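3-dehydroquinate dehydratase (Clostridium difficile, PDB 4H3D) catalyses the cis-dehydration of 3-dehydroquinate to 3-dehydroshikimate through an imine intermediate, the third step of the chorismate pathway to the aromatic amino acids. Local coordinates at residues V8-I13 with V114-V119; V24-K29 with I35-E40; K29-I34 with L69-S74; R161-Q166 with N193-I198; K183-L188 with S210-I215. All blocks are in the same frame, centred on the assembly; numbering follows the deposited sequence.

Contact 1: V8-I13 with V114-V119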
# COMPACT_ATOMS: atom_id res chain seq x y z
N VAL B 8 21.66 -7.49 -8.21
CA VAL B 8 22.64 -6.43 -8.27
C VAL B 8 23.21 -6.23 -6.87
O VAL B 8 22.51 -5.78 -5.98
CB VAL B 8 22.03 -5.14 -8.79
CG1 VAL B 8 23.05 -4.02 -8.75
CG2 VAL B 8 21.53 -5.33 -10.20
N GLN B 9 24.49 -6.59 -6.69
CA GLN B 9 25.15 -6.45 -5.40
C GLN B 9 25.89 -5.12 -5.34
O GLN B 9 26.65 -4.78 -6.25
CB GLN B 9 26.15 -7.60 -5.20
CG GLN B 9 26.78 -7.68 -3.79
CD GLN B 9 25.83 -8.22 -2.71
OE1 GLN B 9 26.07 -8.02 -1.51
NE2 GLN B 9 24.77 -8.91 -3.13
N VAL B 10 25.63 -4.36 -4.29
CA VAL B 10 26.33 -3.09 -4.03
C VAL B 10 26.78 -3.18 -2.57
O VAL B 10 25.96 -3.45 -1.68
CB VAL B 10 25.46 -1.84 -4.33
CG1 VAL B 10 25.22 -1.71 -5.82
CG2 VAL B 10 24.13 -1.88 -3.58
N LYS B 11 28.08 -2.99 -2.33
CA LYS B 11 28.62 -3.22 -0.99
C LYS B 11 28.06 -4.59 -0.56
O LYS B 11 28.11 -5.53 -1.36
CB LYS B 11 28.31 -2.05 -0.03
CG LYS B 11 29.50 -1.18 0.33
CD LYS B 11 30.19 -0.58 -0.84
CE LYS B 11 31.42 0.19 -0.38
NZ LYS B 11 32.21 0.70 -1.53
N ASN B 12 27.50 -4.67 0.64
CA ASN B 12 26.98 -5.92 1.17
C ASN B 12 25.44 -5.99 1.09
O ASN B 12 24.81 -6.70 1.88
CB ASN B 12 27.46 -6.06 2.61
CG ASN B 12 28.96 -5.77 2.76
OD1 ASN B 12 29.80 -6.35 2.07
ND2 ASN B 12 29.29 -4.85 3.67
N ILE B 13 24.85 -5.26 0.14
CA ILE B 13 23.38 -5.22 -0.05
C ILE B 13 23.07 -5.91 -1.40
O ILE B 13 23.74 -5.64 -2.39
CB ILE B 13 22.84 -3.75 -0.10
CG1 ILE B 13 22.90 -3.10 1.29
CG2 ILE B 13 21.42 -3.70 -0.58
CD1 ILE B 13 22.09 -3.83 2.38
N VAL B 114 31.89 5.73 -5.20
CA VAL B 114 30.43 5.53 -5.40
C VAL B 114 30.14 4.12 -5.89
O VAL B 114 30.88 3.55 -6.69
CB VAL B 114 29.80 6.58 -6.37
CG1 VAL B 114 29.99 8.00 -5.81
CG2 VAL B 114 30.37 6.48 -7.76
N ASP B 115 29.04 3.56 -5.40
CA ASP B 115 28.65 2.19 -5.72
C ASP B 115 27.70 2.11 -6.90
O ASP B 115 27.68 1.10 -7.62
CB ASP B 115 28.03 1.57 -4.48
CG ASP B 115 28.99 1.56 -3.33
OD1 ASP B 115 30.00 0.84 -3.43
OD2 ASP B 115 28.75 2.29 -2.35
N LEU B 116 26.89 3.17 -7.07
CA LEU B 116 25.96 3.31 -8.19
C LEU B 116 25.91 4.75 -8.65
O LEU B 116 26.20 5.67 -7.88
CB LEU B 116 24.51 2.95 -7.81
CG LEU B 116 24.22 1.72 -6.96
CD1 LEU B 116 24.24 2.07 -5.47
CD2 LEU B 116 22.87 1.14 -7.32
N ILE B 117 25.54 4.95 -9.91
CA ILE B 117 25.28 6.27 -10.45
C ILE B 117 23.96 6.21 -11.19
O ILE B 117 23.58 5.16 -11.69
CB ILE B 117 26.39 6.79 -11.43
CG1 ILE B 117 26.61 5.80 -12.59
CG2 ILE B 117 27.66 7.05 -10.69
CD1 ILE B 117 27.52 6.37 -13.74
N ASP B 118 23.27 7.35 -11.25
CA ASP B 118 22.00 7.44 -11.97
C ASP B 118 22.22 8.28 -13.22
O ASP B 118 22.63 9.44 -13.13
CB ASP B 118 20.90 8.03 -11.05
CG ASP B 118 19.56 8.30 -11.77
OD1 ASP B 118 19.58 8.91 -12.86
OD2 ASP B 118 18.48 7.97 -11.21
N VAL B 119 22.00 7.67 -14.39
CA VAL B 119 22.12 8.39 -15.65
C VAL B 119 20.75 8.42 -16.35
O VAL B 119 20.02 7.44 -16.36
CB VAL B 119 23.23 7.77 -16.56
CG1 VAL B 119 24.56 7.67 -15.79
CG2 VAL B 119 22.84 6.45 -17.07
O HOH W 1 29.87 -1.57 -4.92
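Val10 and Asp115 mark the closest backbone approach, with Val10 CA 6.0 Å from Asp115 CA. The contact brings the N-terminal beta hairpin, strands 8-10 and 13-15, against the start of strand 116-120 of the TIM barrel. As in other type I dehydroquinases, the hairpin lies across the end of the barrel where the parallel strands begin. It turns through a type II' beta turn from Val10 to Ile13, and Ile13 N donates to Val10 O at 2.8 Å. On the apolar side, Val10 CG1 lies 3.8 Å from Leu116 CG and nearly as close to both of its methyls. The two side chains cross at about a right angle. The polar side is a salt bridge. The Lys11 chain bends at chi2 (57°), which lays CD and CE alongside the Asp115 carboxylate, with the amine at the end. The other oxygen, Asp115 OD2, is gripped from elsewhere, by a salt bridge from Arg73 and a hydrogen bond from Leu81 N. Two cationic partners would probably keep Asp115 charged. A water donates to Asp115 OD1 at 2.8 Å and accepts a weak bond from Lys11 N. Lys11 NZ meets Asp115 OD1 at 2.9 Å on its syn lone pair.

Contact 2: V24-K29 with I35-E40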
# COMPACT_ATOMS: atom_id res chain seq x y z
N VAL B 24 17.56 6.72 0.68
CA VAL B 24 17.24 8.04 1.19
C VAL B 24 18.22 9.05 0.60
O VAL B 24 19.43 8.83 0.65
CB VAL B 24 17.36 8.07 2.72
CG1 VAL B 24 16.94 9.43 3.24
CG2 VAL B 24 16.52 6.96 3.34
N PRO B 25 17.71 10.16 0.03
CA PRO B 25 18.60 11.17 -0.52
C PRO B 25 19.14 12.20 0.46
O PRO B 25 18.49 12.53 1.47
CB PRO B 25 17.73 11.89 -1.57
CG PRO B 25 16.37 11.66 -1.18
CD PRO B 25 16.32 10.37 -0.40
N ILE B 26 20.32 12.71 0.12
CA ILE B 26 20.97 13.83 0.80
C ILE B 26 20.85 14.95 -0.22
O ILE B 26 21.25 14.79 -1.41
CB ILE B 26 22.45 13.53 1.10
CG1 ILE B 26 22.52 12.50 2.22
CG2 ILE B 26 23.21 14.83 1.50
CD1 ILE B 26 23.95 12.06 2.59
N ILE B 27 20.29 16.07 0.20
CA ILE B 27 20.01 17.18 -0.71
C ILE B 27 20.64 18.51 -0.28
O ILE B 27 20.23 19.58 -0.74
CB ILE B 27 18.47 17.34 -0.89
CG1 ILE B 27 17.78 17.62 0.45
CG2 ILE B 27 17.87 16.08 -1.49
CD1 ILE B 27 16.32 17.97 0.30
N GLY B 28 21.64 18.43 0.59
CA GLY B 28 22.32 19.61 1.13
C GLY B 28 22.91 20.51 0.06
O GLY B 28 23.39 20.04 -0.97
N LYS B 29 22.93 21.80 0.35
CA LYS B 29 23.38 22.79 -0.60
C LYS B 29 24.89 23.04 -0.49
O LYS B 29 25.52 23.54 -1.42
CB LYS B 29 22.63 24.10 -0.35
CG LYS B 29 22.03 24.71 -1.60
CD LYS B 29 20.82 23.88 -2.08
CE LYS B 29 20.25 24.41 -3.39
NZ LYS B 29 21.27 24.43 -4.49
N ILE B 35 27.13 16.73 5.15
CA ILE B 35 27.70 15.89 6.20
C ILE B 35 26.73 15.77 7.37
O ILE B 35 26.58 14.70 7.95
CB ILE B 35 29.08 16.42 6.68
CG1 ILE B 35 30.09 16.38 5.52
CG2 ILE B 35 29.59 15.61 7.87
CD1 ILE B 35 30.17 15.03 4.81
N LYS B 36 26.06 16.88 7.71
CA LYS B 36 25.07 16.88 8.78
C LYS B 36 23.96 15.89 8.43
O LYS B 36 23.54 15.08 9.27
CB LYS B 36 24.51 18.29 8.99
CG LYS B 36 23.76 18.52 10.30
CD LYS B 36 22.41 17.83 10.34
CE LYS B 36 21.66 18.10 11.65
NZ LYS B 36 21.44 19.56 11.88
N GLU B 37 23.48 15.93 7.19
CA GLU B 37 22.46 14.98 6.73
C GLU B 37 22.99 13.55 6.80
O GLU B 37 22.29 12.65 7.24
CB GLU B 37 22.03 15.29 5.28
CG GLU B 37 21.09 16.46 5.11
CD GLU B 37 20.88 16.78 3.62
OE1 GLU B 37 19.82 16.38 3.05
OE2 GLU B 37 21.80 17.36 3.02
N ALA B 38 24.23 13.34 6.36
CA ALA B 38 24.86 12.02 6.37
C ALA B 38 24.93 11.42 7.79
O ALA B 38 24.69 10.22 7.98
CB ALA B 38 26.25 12.08 5.74
N LYS B 39 25.26 12.26 8.77
CA LYS B 39 25.34 11.80 10.16
C LYS B 39 23.98 11.38 10.72
O LYS B 39 23.90 10.51 11.58
CB LYS B 39 26.05 12.85 11.03
CG LYS B 39 27.54 12.93 10.68
CD LYS B 39 28.23 14.20 11.16
CE LYS B 39 28.40 14.25 12.65
NZ LYS B 39 29.16 15.48 13.03
N GLU B 40 22.90 11.98 10.21
CA GLU B 40 21.55 11.58 10.60
C GLU B 40 21.15 10.23 9.96
O GLU B 40 20.22 9.56 10.43
CB GLU B 40 20.53 12.64 10.18
CG GLU B 40 20.68 13.98 10.89
CD GLU B 40 20.36 13.91 12.37
OE1 GLU B 40 20.90 14.73 13.14
OE2 GLU B 40 19.58 13.02 12.77
O HOH W 2 19.01 13.53 3.92
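Glu37 reaches from helix 31-41 to the backbone just past strand 21-26. Ile27 N donates to Glu37 OE1 at 2.9 Å. The bond is almost straight, with an N-H...O angle of 173°. It meets the oxygen on the syn side, 20° out of the carboxylate plane. The second oxygen turns to the next residue, and Gly28 N lies 2.7 Å from Glu37 OE2. Gly28 has no side chain, and its CA lies 3.0 Å from Glu37 OE2. A water joins the same group to the strand. It donates to Pro25 O at 2.7 Å and to Glu37 OE1 at 3.1 Å.

Ile26 packs against one face of the carboxylate. Ile26 CG2 lies 3.3 Å from Glu37 OE2, and the two side chains run past each other in opposite directions. The other branch of Ile26 is extended, which carries CD1 onto the next helix residue. There Ile26 CD1 lies 3.9 Å from Ala38 CB.

This is the first half of a beta-alpha-beta unit of the TIM barrel, strand 21-26, helix 31-41 and strand 48-52. The helix segment runs nearly antiparallel to the strand segment, at 156°, with their axes 9.0 Å apart.

Further out, Ile26 is held in the sheet by backbone hydrogen bonds to Glu50 and Arg52. Its side chain also touches Ile34, Leu41 and Leu72. Pro25 faces the other way and packs on Glu50, which binds 3-dehydroquinate.

Contact 3: K29-I34 with L69-S74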
# COMPACT_ATOMS: atom_id res chain seq x y z
N LYS B 29 22.93 21.80 0.35
CA LYS B 29 23.38 22.79 -0.60
C LYS B 29 24.89 23.04 -0.49
O LYS B 29 25.52 23.54 -1.42
CB LYS B 29 22.63 24.10 -0.35
CG LYS B 29 22.03 24.71 -1.60
CD LYS B 29 20.82 23.88 -2.08
CE LYS B 29 20.25 24.41 -3.39
NZ LYS B 29 21.27 24.43 -4.49
N ASN B 30 25.47 22.70 0.68
CA ASN B 30 26.90 22.90 0.95
C ASN B 30 27.49 21.72 1.73
O ASN B 30 26.77 20.86 2.22
CB ASN B 30 27.10 24.22 1.70
CG ASN B 30 26.28 24.30 2.98
OD1 ASN B 30 26.30 23.39 3.82
ND2 ASN B 30 25.58 25.41 3.15
N LYS B 31 28.82 21.68 1.82
CA LYS B 31 29.51 20.56 2.49
C LYS B 31 29.05 20.29 3.93
O LYS B 31 28.84 19.14 4.32
CB LYS B 31 31.03 20.78 2.48
CG LYS B 31 31.83 19.57 2.97
CD LYS B 31 33.31 19.65 2.54
CE LYS B 31 34.10 20.60 3.38
NZ LYS B 31 34.33 20.06 4.73
N LYS B 32 28.90 21.36 4.70
CA LYS B 32 28.47 21.25 6.09
C LYS B 32 27.10 20.56 6.21
O LYS B 32 26.93 19.63 7.01
CB LYS B 32 28.41 22.64 6.72
CG LYS B 32 27.88 22.68 8.13
CD LYS B 32 27.75 24.11 8.67
CE LYS B 32 27.12 24.12 10.05
NZ LYS B 32 26.97 25.51 10.60
N ASP B 33 26.15 21.01 5.41
CA ASP B 33 24.78 20.48 5.46
C ASP B 33 24.71 19.02 4.99
O ASP B 33 24.00 18.21 5.58
CB ASP B 33 23.84 21.37 4.64
CG ASP B 33 23.65 22.78 5.26
OD1 ASP B 33 24.22 23.05 6.33
OD2 ASP B 33 22.92 23.61 4.67
N ILE B 34 25.47 18.70 3.94
CA ILE B 34 25.55 17.33 3.40
C ILE B 34 26.06 16.35 4.47
O ILE B 34 25.47 15.29 4.69
CB ILE B 34 26.47 17.31 2.15
CG1 ILE B 34 25.75 18.02 1.00
CG2 ILE B 34 26.83 15.89 1.73
CD1 ILE B 34 26.62 18.33 -0.18
N LEU B 69 32.63 14.21 -1.38
CA LEU B 69 32.54 12.76 -1.53
C LEU B 69 33.48 12.03 -0.56
O LEU B 69 33.08 11.03 0.05
CB LEU B 69 32.84 12.37 -2.96
CG LEU B 69 32.67 10.91 -3.34
CD1 LEU B 69 31.24 10.46 -3.03
CD2 LEU B 69 33.03 10.72 -4.82
N TYR B 70 34.73 12.53 -0.44
CA TYR B 70 35.73 11.95 0.49
C TYR B 70 35.20 11.92 1.90
O TYR B 70 35.24 10.89 2.56
CB TYR B 70 37.04 12.77 0.61
CG TYR B 70 37.78 13.19 -0.62
CD1 TYR B 70 37.68 12.48 -1.82
CD2 TYR B 70 38.72 14.26 -0.54
CE1 TYR B 70 38.43 12.89 -2.94
CE2 TYR B 70 39.46 14.65 -1.63
CZ TYR B 70 39.32 13.97 -2.83
OH TYR B 70 40.07 14.38 -3.90
N GLU B 71 34.75 13.08 2.37
CA GLU B 71 34.23 13.20 3.71
C GLU B 71 32.99 12.36 3.93
O GLU B 71 32.89 11.64 4.90
CB GLU B 71 33.93 14.65 4.06
CG GLU B 71 35.16 15.50 4.20
CD GLU B 71 34.91 16.78 4.96
OE1 GLU B 71 33.97 16.80 5.80
OE2 GLU B 71 35.67 17.75 4.75
N LEU B 72 32.06 12.46 3.00
CA LEU B 72 30.83 11.72 3.07
C LEU B 72 31.14 10.22 3.20
O LEU B 72 30.59 9.54 4.07
CB LEU B 72 30.01 12.00 1.80
CG LEU B 72 28.64 11.36 1.63
CD1 LEU B 72 27.72 11.70 2.80
CD2 LEU B 72 28.03 11.85 0.30
N ARG B 73 32.05 9.73 2.36
CA ARG B 73 32.40 8.31 2.36
C ARG B 73 32.89 7.90 3.74
O ARG B 73 32.50 6.83 4.25
CB ARG B 73 33.55 8.04 1.38
CG ARG B 73 33.33 6.92 0.43
CD ARG B 73 32.55 5.73 0.99
NE ARG B 73 31.76 5.21 -0.12
CZ ARG B 73 30.75 4.35 -0.02
NH1 ARG B 73 30.34 3.86 1.15
NH2 ARG B 73 30.13 3.99 -1.12
N SER B 74 33.73 8.74 4.35
CA SER B 74 34.31 8.45 5.67
C SER B 74 33.25 8.32 6.76
O SER B 74 33.42 7.53 7.68
CB SER B 74 35.34 9.52 6.07
OG SER B 74 34.71 10.74 6.46
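Lys31 and Glu71 form a salt bridge between neighbouring helices, with Lys31 NZ 2.7 Å from Glu71 OE2. The amine meets that oxygen from above the carboxylate plane, 37° out of it. The other oxygen is farther, with Glu71 OE1 3.4 Å from Lys31 NZ. The Lys31 chain leaves the helix extended and then folds at chi3 (77°) and chi4 (72°). That double bend brings its end round to Glu71, and the two side chains cross at about a right angle. The helix that carries Lys31 is capped just before it. Asn30 is the N-cap residue, and its OD1 accepts from Asp33 N at 2.9 Å. Beneath the polar pair the helices meet through apolar groups. Ile34 and Leu72 both point toward the other helix, and Ile34 CG2 stands 4.4 Å from Leu72 CD1. This touch is light. Val68 adds to it, since it touches both Lys31 and the inner Ile34. The contact joins two successive outer helices of the TIM barrel, 31-41 and 62-76. Ile34 faces inward near Trp51 of strand 48-52, while Leu69 and Arg73 lean on Leu81 of strand 81-84.

Contact 4: R161-Q166 with N193-I198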
# COMPACT_ATOMS: atom_id res chain seq x y z
N ARG B 161 10.16 1.52 -22.42
CA ARG B 161 11.26 2.31 -21.89
C ARG B 161 12.14 1.47 -20.97
O ARG B 161 13.35 1.53 -21.05
CB ARG B 161 10.75 3.54 -21.16
CG ARG B 161 10.07 4.49 -22.09
CD ARG B 161 9.77 5.80 -21.45
NE ARG B 161 8.84 6.53 -22.27
CZ ARG B 161 8.23 7.65 -21.92
NH1 ARG B 161 8.47 8.20 -20.74
NH2 ARG B 161 7.38 8.22 -22.75
N LEU B 162 11.52 0.67 -20.12
CA LEU B 162 12.28 -0.21 -19.21
C LEU B 162 13.11 -1.22 -20.02
O LEU B 162 14.27 -1.50 -19.67
CB LEU B 162 11.35 -0.91 -18.22
CG LEU B 162 10.65 0.01 -17.20
CD1 LEU B 162 9.54 -0.76 -16.44
CD2 LEU B 162 11.66 0.64 -16.24
N CYS B 163 12.53 -1.78 -21.09
CA CYS B 163 13.27 -2.69 -21.97
C CYS B 163 14.45 -1.96 -22.64
O CYS B 163 15.54 -2.52 -22.77
CB CYS B 163 12.36 -3.30 -23.04
SG CYS B 163 11.21 -4.49 -22.39
N ARG B 164 14.24 -0.72 -23.06
CA ARG B 164 15.32 0.04 -23.69
C ARG B 164 16.48 0.26 -22.69
O ARG B 164 17.69 0.17 -23.07
CB ARG B 164 14.81 1.38 -24.24
CG ARG B 164 15.86 2.20 -25.01
CD ARG B 164 16.48 1.42 -26.17
NE ARG B 164 17.60 2.13 -26.76
CZ ARG B 164 18.58 1.56 -27.46
NH1 ARG B 164 19.57 2.30 -27.95
NH2 ARG B 164 18.60 0.24 -27.65
N MET B 165 16.13 0.50 -21.43
CA MET B 165 17.12 0.68 -20.37
C MET B 165 17.94 -0.60 -20.19
O MET B 165 19.15 -0.53 -19.98
CB MET B 165 16.45 1.09 -19.08
CG MET B 165 15.85 2.49 -19.13
SD MET B 165 14.76 2.70 -17.74
CE MET B 165 14.29 4.40 -17.87
N GLN B 166 17.29 -1.75 -20.27
CA GLN B 166 18.04 -3.02 -20.22
C GLN B 166 18.98 -3.13 -21.41
O GLN B 166 20.16 -3.51 -21.26
CB GLN B 166 17.11 -4.23 -20.21
CG GLN B 166 16.37 -4.44 -18.93
CD GLN B 166 15.66 -5.79 -18.87
OE1 GLN B 166 15.51 -6.37 -17.80
NE2 GLN B 166 15.25 -6.30 -20.03
N ASN B 193 4.63 -5.05 -12.88
CA ASN B 193 4.56 -6.49 -12.71
C ASN B 193 4.71 -7.24 -14.03
O ASN B 193 5.30 -8.33 -14.06
CB ASN B 193 3.28 -6.89 -11.99
CG ASN B 193 3.35 -8.32 -11.49
OD1 ASN B 193 2.62 -9.16 -11.96
ND2 ASN B 193 4.27 -8.61 -10.57
N GLU B 194 4.19 -6.68 -15.11
CA GLU B 194 4.36 -7.29 -16.43
C GLU B 194 5.85 -7.35 -16.80
O GLU B 194 6.34 -8.37 -17.28
CB GLU B 194 3.56 -6.53 -17.48
CG GLU B 194 3.69 -7.10 -18.89
CD GLU B 194 2.65 -6.54 -19.85
OE1 GLU B 194 1.45 -6.46 -19.46
OE2 GLU B 194 3.02 -6.19 -20.99
N MET B 195 6.56 -6.25 -16.54
CA MET B 195 7.99 -6.19 -16.79
C MET B 195 8.69 -7.23 -15.90
O MET B 195 9.46 -8.05 -16.38
CB MET B 195 8.52 -4.79 -16.47
CG MET B 195 9.97 -4.57 -16.82
SD MET B 195 10.23 -4.54 -18.61
CE MET B 195 12.03 -4.59 -18.65
N PHE B 196 8.39 -7.18 -14.60
CA PHE B 196 8.97 -8.10 -13.64
C PHE B 196 8.80 -9.55 -14.05
O PHE B 196 9.76 -10.34 -14.02
CB PHE B 196 8.31 -7.88 -12.25
CG PHE B 196 8.89 -8.73 -11.15
CD1 PHE B 196 10.01 -8.30 -10.44
CD2 PHE B 196 8.32 -9.94 -10.82
CE1 PHE B 196 10.55 -9.06 -9.42
CE2 PHE B 196 8.85 -10.73 -9.80
CZ PHE B 196 9.98 -10.28 -9.09
N LYS B 197 7.60 -9.90 -14.46
CA LYS B 197 7.26 -11.28 -14.78
C LYS B 197 7.68 -11.78 -16.16
O LYS B 197 8.12 -12.92 -16.29
CB LYS B 197 5.77 -11.50 -14.63
CG LYS B 197 5.31 -11.72 -13.20
CD LYS B 197 3.85 -12.13 -13.22
CE LYS B 197 3.45 -12.85 -11.98
NZ LYS B 197 2.00 -13.29 -12.08
N ILE B 198 7.54 -10.93 -17.17
CA ILE B 198 7.73 -11.33 -18.57
C ILE B 198 9.02 -10.87 -19.24
O ILE B 198 9.69 -11.68 -19.89
CB ILE B 198 6.55 -10.81 -19.43
CG1 ILE B 198 5.22 -11.29 -18.84
CG2 ILE B 198 6.69 -11.27 -20.90
CD1 ILE B 198 4.02 -10.66 -19.48
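Met195 leaves its helix with CG opposite the backbone N (chi1 -174°), and a bend at chi2 (70°) aims its terminal methyl at Leu162, Cys163 and Gln166. This one side chain makes every close contact between the two segments. Its CE rests against helix 155-167, among Leu162, Cys163 and Gln166. Met195 CE lies 3.8 Å from Leu162 CB and also 3.8 Å from Cys163 SG. The two sulfurs are neighbours, with Met195 SD 3.9 Å from Cys163 SG. Further back along the chain, Met195 CG rests 3.9 Å from Leu162 CD1. Leu162 thus flanks the methionine along much of its length.

Gln166 comes from the opposite direction and turns the face of its amide to the methyl, with Gln166 CD 3.8 Å from Met195 CE. The amide is tied elsewhere. Its OE1 accepts from Asp201 N, and its NE2 makes a weak bond to Tyr199 O. The bond to Asp201 N probably fixes the amide's rotation, with its face to the methyl.

The segments of the two helices are inclined at 43°, with their axes 11.3 Å apart. They are successive outer helices of the TIM barrel, 155-167 and 182-199. Leu162 also packs inward on Pro173 and Ile175 of strand 172-177, the strand that carries the Schiff-base Lys174. Helix 182-199 turns its far side to the second subunit, where Lys197 forms a salt bridge with Glu182 of that subunit.

Contact 5: K183-L188 with S210-I215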
# COMPACT_ATOMS: atom_id res chain seq x y z
N LYS B 183 -6.65 5.35 -11.58
CA LYS B 183 -6.38 4.27 -12.51
C LYS B 183 -4.93 4.30 -13.01
O LYS B 183 -4.33 3.23 -13.23
CB LYS B 183 -7.36 4.28 -13.69
CG LYS B 183 -7.22 3.04 -14.59
CD LYS B 183 -8.41 2.85 -15.54
CE LYS B 183 -8.18 1.64 -16.45
NZ LYS B 183 -9.37 1.28 -17.29
N ASP B 184 -4.36 5.51 -13.14
CA ASP B 184 -2.94 5.69 -13.60
C ASP B 184 -1.94 5.05 -12.63
O ASP B 184 -0.90 4.52 -13.06
CB ASP B 184 -2.59 7.17 -13.76
CG ASP B 184 -3.09 7.77 -15.05
OD1 ASP B 184 -3.50 7.01 -15.96
OD2 ASP B 184 -3.05 9.02 -15.17
N VAL B 185 -2.25 5.13 -11.34
CA VAL B 185 -1.40 4.48 -10.32
C VAL B 185 -1.41 2.97 -10.57
O VAL B 185 -0.35 2.32 -10.56
CB VAL B 185 -1.90 4.74 -8.92
CG1 VAL B 185 -1.00 4.03 -7.89
CG2 VAL B 185 -1.96 6.24 -8.61
N LEU B 186 -2.60 2.43 -10.83
CA LEU B 186 -2.73 1.00 -11.11
C LEU B 186 -2.00 0.60 -12.40
O LEU B 186 -1.40 -0.47 -12.48
CB LEU B 186 -4.21 0.58 -11.13
CG LEU B 186 -5.00 0.83 -9.82
CD1 LEU B 186 -6.44 0.37 -9.95
CD2 LEU B 186 -4.34 0.15 -8.63
N VAL B 187 -2.02 1.47 -13.41
CA VAL B 187 -1.29 1.19 -14.68
C VAL B 187 0.22 1.06 -14.43
O VAL B 187 0.89 0.12 -14.94
CB VAL B 187 -1.57 2.29 -15.72
CG1 VAL B 187 -0.59 2.18 -16.93
CG2 VAL B 187 -3.06 2.25 -16.17
N LEU B 188 0.77 1.98 -13.64
CA LEU B 188 2.18 1.92 -13.26
C LEU B 188 2.48 0.59 -12.58
O LEU B 188 3.47 -0.10 -12.92
CB LEU B 188 2.55 3.12 -12.34
CG LEU B 188 4.00 3.25 -11.86
CD1 LEU B 188 4.33 2.33 -10.67
CD2 LEU B 188 5.01 3.04 -13.03
N SER B 210 3.34 11.70 -6.33
CA SER B 210 2.22 12.39 -5.66
C SER B 210 1.58 11.52 -4.56
O SER B 210 1.89 10.34 -4.44
CB SER B 210 1.14 12.84 -6.65
OG SER B 210 0.25 11.79 -6.97
N GLY B 211 0.68 12.13 -3.78
CA GLY B 211 -0.03 11.44 -2.67
C GLY B 211 -0.78 10.22 -3.16
O GLY B 211 -0.78 9.17 -2.54
N MET B 212 -1.41 10.38 -4.31
CA MET B 212 -2.18 9.32 -4.95
C MET B 212 -1.31 8.09 -5.29
O MET B 212 -1.80 6.96 -5.27
CB MET B 212 -2.80 9.91 -6.23
CG MET B 212 -3.73 9.04 -7.00
SD MET B 212 -4.51 9.96 -8.38
CE MET B 212 -5.50 11.13 -7.47
N GLY B 213 -0.02 8.31 -5.58
CA GLY B 213 0.85 7.21 -6.00
C GLY B 213 1.64 6.50 -4.92
O GLY B 213 2.39 5.58 -5.23
N VAL B 214 1.46 6.89 -3.66
CA VAL B 214 2.26 6.35 -2.54
C VAL B 214 2.25 4.82 -2.42
O VAL B 214 3.26 4.23 -2.04
CB VAL B 214 1.85 6.98 -1.21
CG1 VAL B 214 2.57 6.30 -0.04
CG2 VAL B 214 2.16 8.48 -1.24
N ILE B 215 1.13 4.18 -2.75
CA ILE B 215 1.07 2.71 -2.72
C ILE B 215 2.24 2.12 -3.49
O ILE B 215 2.78 1.06 -3.13
CB ILE B 215 -0.28 2.17 -3.34
CG1 ILE B 215 -0.33 0.63 -3.31
CG2 ILE B 215 -0.48 2.67 -4.78
CD1 ILE B 215 -1.63 0.03 -3.95
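Val185 points its two methyls in different directions across the contact, one to Ile215 and one to Met212. CG1 lies opposite the backbone N (chi1 179°) and meets the branch methyl of Ile215. Val185 CG1 is 3.4 Å from Ile215 CG2, tighter than usual van der Waals contact. The Ile215 side chain points toward the helix and slants across the valine.

The other methyl, CG2, is turned to the loop backbone and to the base of the methionine. Val185 CG2 lies 3.4 Å from Met212 O and 3.7 Å from Met212 CG. The methionine runs out extended through chi1 and chi2 before it bends at chi3 (-67°). Its CG makes the closest side-chain approach to the valine, and beyond that the side chain passes on to touch Glu182.

Gly213 lies where the two backbones come closest, with Gly213 CA 5.6 Å from Val185 CA. Gly213 CA is 4.0 Å from Val185 CG2. No hydrogen bond links the segments; Val185 packs on methyl and methylene groups and on the carbonyl oxygen of Met212. Within the loop, Gly213 N donates to Ser210 O at 3.0 Å. Its carbonyl accepts from Ser216 OG, just past the segment.

This loop follows strand 205-208 of the TIM barrel and leads into helix 215-218, which holds the substrate-binding Arg217. Val185 also touches Pro179 and Ser208, and Leu188 lies over Thr206 of the strand. The contact borders the subunit interface. Ile215 packs on Ile215 of the second subunit, and Lys183 forms a salt bridge with Glu190 of that subunit.

Contacts 2 and 3 are neighbours, with centres 8 Å apart. They share Lys29 and helix 31-41, and Ala38 CB packs 3.3 Å from Leu72 CD1. Arg73 of contact 3 reaches Asp115 of contact 1. Contacts 4 and 5 both use helix 182-199 and both touch the second subunit. Their centres are 18 Å apart and their nearest atoms about 5 Å. Contacts 3 and 4 lie on opposite sides of the chain's centre, 35 Å apart between centres. Asp118 of segment 114-119 salt-bridges pocket residue Arg86. The side chain of Pro25 in contact 2 is about 7 Å from the bound ligand, that of Leu116 in contact 1 about 11 Å and that of Leu162 in contact 4 about 12 Å.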